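Local coordinates for protein thiamine pyrophosphokinase (Bacillus subtilis, PDB 3LM8) that catalyses the ATP-dependent transfer of pyrophosphate to thiamine, making thiamine diphosphate and AMP in thiamine salvage, at residues Q133-E147 against G198-S212. The protein carries 1 engineered substitution. Residues are numbered along the deposited sequence; the frame is centred on the assembly and turned at random.
Sequences QNHIQMFPPGEYDIE and GTFSFVKGILIMIRS. Engineered in segment 198-212: V203 (natural residue Ala).
R211 reaches from strand 207-212 to the backbone of the strand facing it: NH2 donates to E147 O at 2.7 Å, nearly straight at 170°, with the oxygen close to the guanidinium plane. I146 packs on that guanidinium, CB 3.6 Å from R211 NH1 and CD1 over one face. Each segment folds back on itself and sends one strand into each of two facing sheets: 134-139 pairs antiparallel with 207-212, and 142-147 with 198-202. The apolar residues turned inward include F139, Y144, I146, F200, F202, L207 and M209. F200 has CG lodged between its backbone N and carbonyl carbon (chi1 68°), which brings its ring up to Y144, whose CA lies over one F200 face and whose CB meets CZ at 3.4 Å; the two rings are set obliquely. The F200 ring also drives its edge into the face of F139, the planes at 83°, while F139 CD2 lies over the centre of the Y144 ring. F157 of strand 154-159 meets F200 too. Replacing F200 by an alanine is likely to open a gap between the sheets and strip the F139 face of the edge that meets it. Further along, I146 CG2 packs on the selenomethionine methyl CE of M209 at 3.4 Å. The four-stranded sheet, whose strand 176-181 contributes L176 to the thiamine pocket, is thus held to the mixed sheet mainly by apolar and aromatic contacts, with R211 gripping the E147 carbonyl as a polar tie at one end.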
# COMPACT_ATOMS: atom_id res chain seq x y z
N GLN A 133 -2.79 8.12 -7.49
CA GLN A 133 -2.92 9.35 -6.72
C GLN A 133 -3.11 9.22 -5.22
O GLN A 133 -3.55 10.16 -4.56
CB GLN A 133 -4.03 10.25 -7.31
CG GLN A 133 -5.33 9.57 -7.68
CD GLN A 133 -6.24 10.48 -8.51
OE1 GLN A 133 -6.68 11.52 -8.03
NE2 GLN A 133 -6.50 10.08 -9.76
N ASN A 134 -2.74 8.06 -4.67
CA ASN A 134 -2.88 7.86 -3.24
C ASN A 134 -1.78 7.01 -2.59
O ASN A 134 -1.17 6.17 -3.24
CB ASN A 134 -4.25 7.22 -2.92
CG ASN A 134 -5.40 7.99 -3.49
OD1 ASN A 134 -5.72 7.88 -4.68
ND2 ASN A 134 -6.04 8.80 -2.66
N HIS A 135 -1.55 7.27 -1.31
CA HIS A 135 -0.59 6.55 -0.50
C HIS A 135 -1.31 6.26 0.80
O HIS A 135 -1.64 7.17 1.57
CB HIS A 135 0.65 7.40 -0.22
CG HIS A 135 1.60 7.50 -1.37
ND1 HIS A 135 2.81 8.16 -1.29
CD2 HIS A 135 1.52 7.01 -2.64
CE1 HIS A 135 3.43 8.08 -2.45
NE2 HIS A 135 2.67 7.38 -3.29
N ILE A 136 -1.58 5.00 1.06
CA ILE A 136 -2.29 4.64 2.28
C ILE A 136 -1.35 3.96 3.25
O ILE A 136 -0.50 3.16 2.84
CB ILE A 136 -3.47 3.71 1.96
CG1 ILE A 136 -4.42 4.42 1.00
CG2 ILE A 136 -4.22 3.35 3.24
CD1 ILE A 136 -5.31 3.50 0.28
N GLN A 137 -1.50 4.28 4.53
CA GLN A 137 -0.67 3.68 5.56
C GLN A 137 -1.38 3.71 6.90
O GLN A 137 -2.09 4.67 7.22
CB GLN A 137 0.65 4.44 5.68
CG GLN A 137 1.87 3.56 5.79
CD GLN A 137 3.15 4.37 5.98
OE1 GLN A 137 3.52 5.18 5.12
NE2 GLN A 137 3.82 4.16 7.11
N MSE A 138 -1.20 2.65 7.66
CA MSE A 138 -1.83 2.54 8.96
C MSE A 138 -0.77 2.67 10.04
O MSE A 138 0.36 2.23 9.87
CB MSE A 138 -2.55 1.20 9.10
CG MSE A 138 -4.00 1.24 8.66
SE MSE A 138 -4.94 -0.39 9.09
CE MSE A 138 -3.86 -1.03 10.56
N PHE A 139 -1.14 3.27 11.16
CA PHE A 139 -0.19 3.41 12.25
C PHE A 139 -0.75 3.06 13.61
O PHE A 139 -1.92 3.34 13.93
CB PHE A 139 0.34 4.84 12.36
CG PHE A 139 1.09 5.32 11.15
CD1 PHE A 139 0.41 5.79 10.03
CD2 PHE A 139 2.49 5.33 11.15
CE1 PHE A 139 1.10 6.28 8.93
CE2 PHE A 139 3.19 5.81 10.05
CZ PHE A 139 2.50 6.29 8.93
N PRO A 140 0.07 2.40 14.43
CA PRO A 140 -0.35 2.03 15.78
C PRO A 140 -0.05 3.29 16.61
O PRO A 140 0.49 4.27 16.09
CB PRO A 140 0.59 0.88 16.14
CG PRO A 140 1.87 1.24 15.39
CD PRO A 140 1.32 1.71 14.05
N PRO A 141 -0.40 3.30 17.90
CA PRO A 141 -0.09 4.51 18.67
C PRO A 141 1.40 4.86 18.60
O PRO A 141 2.26 3.98 18.54
CB PRO A 141 -0.56 4.14 20.06
CG PRO A 141 -1.83 3.35 19.75
CD PRO A 141 -1.35 2.43 18.63
N GLY A 142 1.71 6.15 18.58
CA GLY A 142 3.10 6.57 18.50
C GLY A 142 3.16 8.02 18.07
O GLY A 142 2.17 8.73 18.18
N GLU A 143 4.32 8.45 17.58
CA GLU A 143 4.49 9.83 17.12
C GLU A 143 5.24 9.81 15.79
O GLU A 143 6.40 9.40 15.73
CB GLU A 143 5.30 10.61 18.16
CG GLU A 143 5.27 12.12 17.94
CD GLU A 143 6.25 12.85 18.83
OE1 GLU A 143 6.00 14.04 19.14
OE2 GLU A 143 7.28 12.24 19.21
N TYR A 144 4.60 10.28 14.73
CA TYR A 144 5.20 10.24 13.40
C TYR A 144 5.38 11.58 12.67
O TYR A 144 4.57 12.51 12.82
CB TYR A 144 4.37 9.30 12.52
CG TYR A 144 3.92 8.04 13.24
CD1 TYR A 144 4.71 6.89 13.23
CD2 TYR A 144 2.72 8.02 13.96
CE1 TYR A 144 4.31 5.74 13.93
CE2 TYR A 144 2.31 6.88 14.66
CZ TYR A 144 3.11 5.74 14.64
OH TYR A 144 2.72 4.61 15.32
N ASP A 145 6.44 11.66 11.87
CA ASP A 145 6.76 12.85 11.08
C ASP A 145 6.49 12.58 9.60
O ASP A 145 6.64 11.45 9.14
CB ASP A 145 8.26 13.19 11.20
CG ASP A 145 8.61 13.93 12.48
OD1 ASP A 145 9.81 13.94 12.82
OD2 ASP A 145 7.70 14.50 13.13
N ILE A 146 6.09 13.61 8.87
CA ILE A 146 5.87 13.50 7.42
C ILE A 146 6.47 14.74 6.79
O ILE A 146 6.64 15.77 7.44
CB ILE A 146 4.38 13.45 6.99
CG1 ILE A 146 3.61 14.64 7.55
CG2 ILE A 146 3.73 12.15 7.41
CD1 ILE A 146 2.17 14.68 7.08
N GLU A 147 6.80 14.63 5.51
CA GLU A 147 7.38 15.74 4.77
C GLU A 147 6.31 16.19 3.78
O GLU A 147 5.44 15.41 3.40
CB GLU A 147 8.64 15.25 4.03
CG GLU A 147 9.54 16.37 3.52
CD GLU A 147 10.88 15.84 3.01
OE1 GLU A 147 11.55 15.10 3.76
OE2 GLU A 147 11.26 16.18 1.86
N GLY A 198 5.70 17.90 9.17
CA GLY A 198 4.53 17.89 10.02
C GLY A 198 4.59 16.72 10.97
O GLY A 198 5.20 15.68 10.68
N THR A 199 3.95 16.87 12.12
CA THR A 199 3.94 15.80 13.09
C THR A 199 2.51 15.48 13.51
O THR A 199 1.63 16.33 13.51
CB THR A 199 4.77 16.19 14.34
OG1 THR A 199 6.03 16.72 13.92
CG2 THR A 199 5.02 14.98 15.22
N PHE A 200 2.29 14.21 13.84
CA PHE A 200 0.99 13.78 14.31
C PHE A 200 1.28 12.66 15.29
O PHE A 200 2.31 11.99 15.19
CB PHE A 200 0.08 13.31 13.16
CG PHE A 200 0.53 12.04 12.49
CD1 PHE A 200 1.50 12.06 11.51
CD2 PHE A 200 -0.06 10.82 12.83
CE1 PHE A 200 1.88 10.88 10.86
CE2 PHE A 200 0.31 9.64 12.19
CZ PHE A 200 1.28 9.67 11.20
N SER A 201 0.40 12.49 16.27
CA SER A 201 0.58 11.45 17.27
C SER A 201 -0.70 11.24 18.06
O SER A 201 -1.54 12.14 18.19
CB SER A 201 1.75 11.81 18.20
OG SER A 201 1.71 13.17 18.56
N PHE A 202 -0.85 10.03 18.57
CA PHE A 202 -2.01 9.63 19.34
C PHE A 202 -1.57 8.48 20.25
O PHE A 202 -0.60 7.77 19.95
CB PHE A 202 -3.15 9.19 18.40
CG PHE A 202 -2.71 8.25 17.31
CD1 PHE A 202 -1.90 8.69 16.27
CD2 PHE A 202 -3.05 6.89 17.36
CE1 PHE A 202 -1.42 7.82 15.32
CE2 PHE A 202 -2.57 6.00 16.40
CZ PHE A 202 -1.76 6.47 15.38
N VAL A 203 -2.27 8.30 21.36
CA VAL A 203 -1.88 7.26 22.30
C VAL A 203 -2.57 5.91 22.19
O VAL A 203 -2.00 4.89 22.58
CB VAL A 203 -2.02 7.80 23.73
CG1 VAL A 203 -1.11 9.01 23.89
CG2 VAL A 203 -3.47 8.18 24.01
N LYS A 204 -3.79 5.89 21.66
CA LYS A 204 -4.54 4.65 21.55
C LYS A 204 -5.32 4.53 20.23
O LYS A 204 -5.83 5.52 19.70
CB LYS A 204 -5.50 4.53 22.74
CG LYS A 204 -6.12 3.15 22.93
CD LYS A 204 -6.98 3.10 24.19
CE LYS A 204 -7.35 1.67 24.56
NZ LYS A 204 -6.14 0.88 24.92
N GLY A 205 -5.43 3.30 19.72
CA GLY A 205 -6.15 3.07 18.47
C GLY A 205 -5.29 2.78 17.25
O GLY A 205 -4.07 2.67 17.31
N ILE A 206 -5.96 2.66 16.11
CA ILE A 206 -5.30 2.39 14.84
C ILE A 206 -5.68 3.52 13.90
O ILE A 206 -6.85 3.73 13.61
CB ILE A 206 -5.79 1.07 14.24
CG1 ILE A 206 -5.54 -0.06 15.23
CG2 ILE A 206 -5.10 0.79 12.91
CD1 ILE A 206 -6.28 -1.33 14.89
N LEU A 207 -4.68 4.24 13.42
CA LEU A 207 -4.95 5.36 12.53
C LEU A 207 -4.56 5.06 11.09
O LEU A 207 -3.55 4.39 10.83
CB LEU A 207 -4.19 6.59 13.01
CG LEU A 207 -4.60 7.88 12.33
CD1 LEU A 207 -5.97 8.31 12.87
CD2 LEU A 207 -3.55 8.96 12.59
N ILE A 208 -5.38 5.53 10.15
CA ILE A 208 -5.10 5.34 8.73
C ILE A 208 -4.71 6.70 8.19
O ILE A 208 -5.26 7.72 8.62
CB ILE A 208 -6.35 4.85 7.96
CG1 ILE A 208 -6.89 3.58 8.59
CG2 ILE A 208 -5.98 4.56 6.49
CD1 ILE A 208 -8.19 3.09 7.97
N MSE A 209 -3.77 6.73 7.25
CA MSE A 209 -3.36 7.99 6.67
C MSE A 209 -3.40 7.91 5.16
O MSE A 209 -2.71 7.09 4.55
CB MSE A 209 -1.94 8.36 7.09
CG MSE A 209 -1.42 9.65 6.43
SE MSE A 209 0.47 10.00 6.70
CE MSE A 209 0.38 11.55 7.83
N ILE A 210 -4.22 8.76 4.57
CA ILE A 210 -4.34 8.80 3.12
C ILE A 210 -3.74 10.11 2.63
O ILE A 210 -4.17 11.19 3.02
CB ILE A 210 -5.81 8.75 2.66
CG1 ILE A 210 -6.50 7.49 3.18
CG2 ILE A 210 -5.88 8.83 1.12
CD1 ILE A 210 -6.83 7.54 4.65
N ARG A 211 -2.72 10.00 1.79
CA ARG A 211 -2.11 11.18 1.21
C ARG A 211 -2.57 11.08 -0.25
O ARG A 211 -2.40 10.03 -0.89
CB ARG A 211 -0.59 11.11 1.37
CG ARG A 211 -0.22 10.87 2.84
CD ARG A 211 1.23 11.12 3.13
NE ARG A 211 1.62 12.48 2.75
CZ ARG A 211 2.81 13.02 3.00
NH1 ARG A 211 3.74 12.32 3.63
NH2 ARG A 211 3.07 14.27 2.60
N SER A 212 -3.20 12.14 -0.74
CA SER A 212 -3.72 12.13 -2.10
C SER A 212 -3.58 13.41 -2.90
O SER A 212 -2.97 14.39 -2.46
CB SER A 212 -5.19 11.71 -2.07
OG SER A 212 -5.83 12.17 -0.89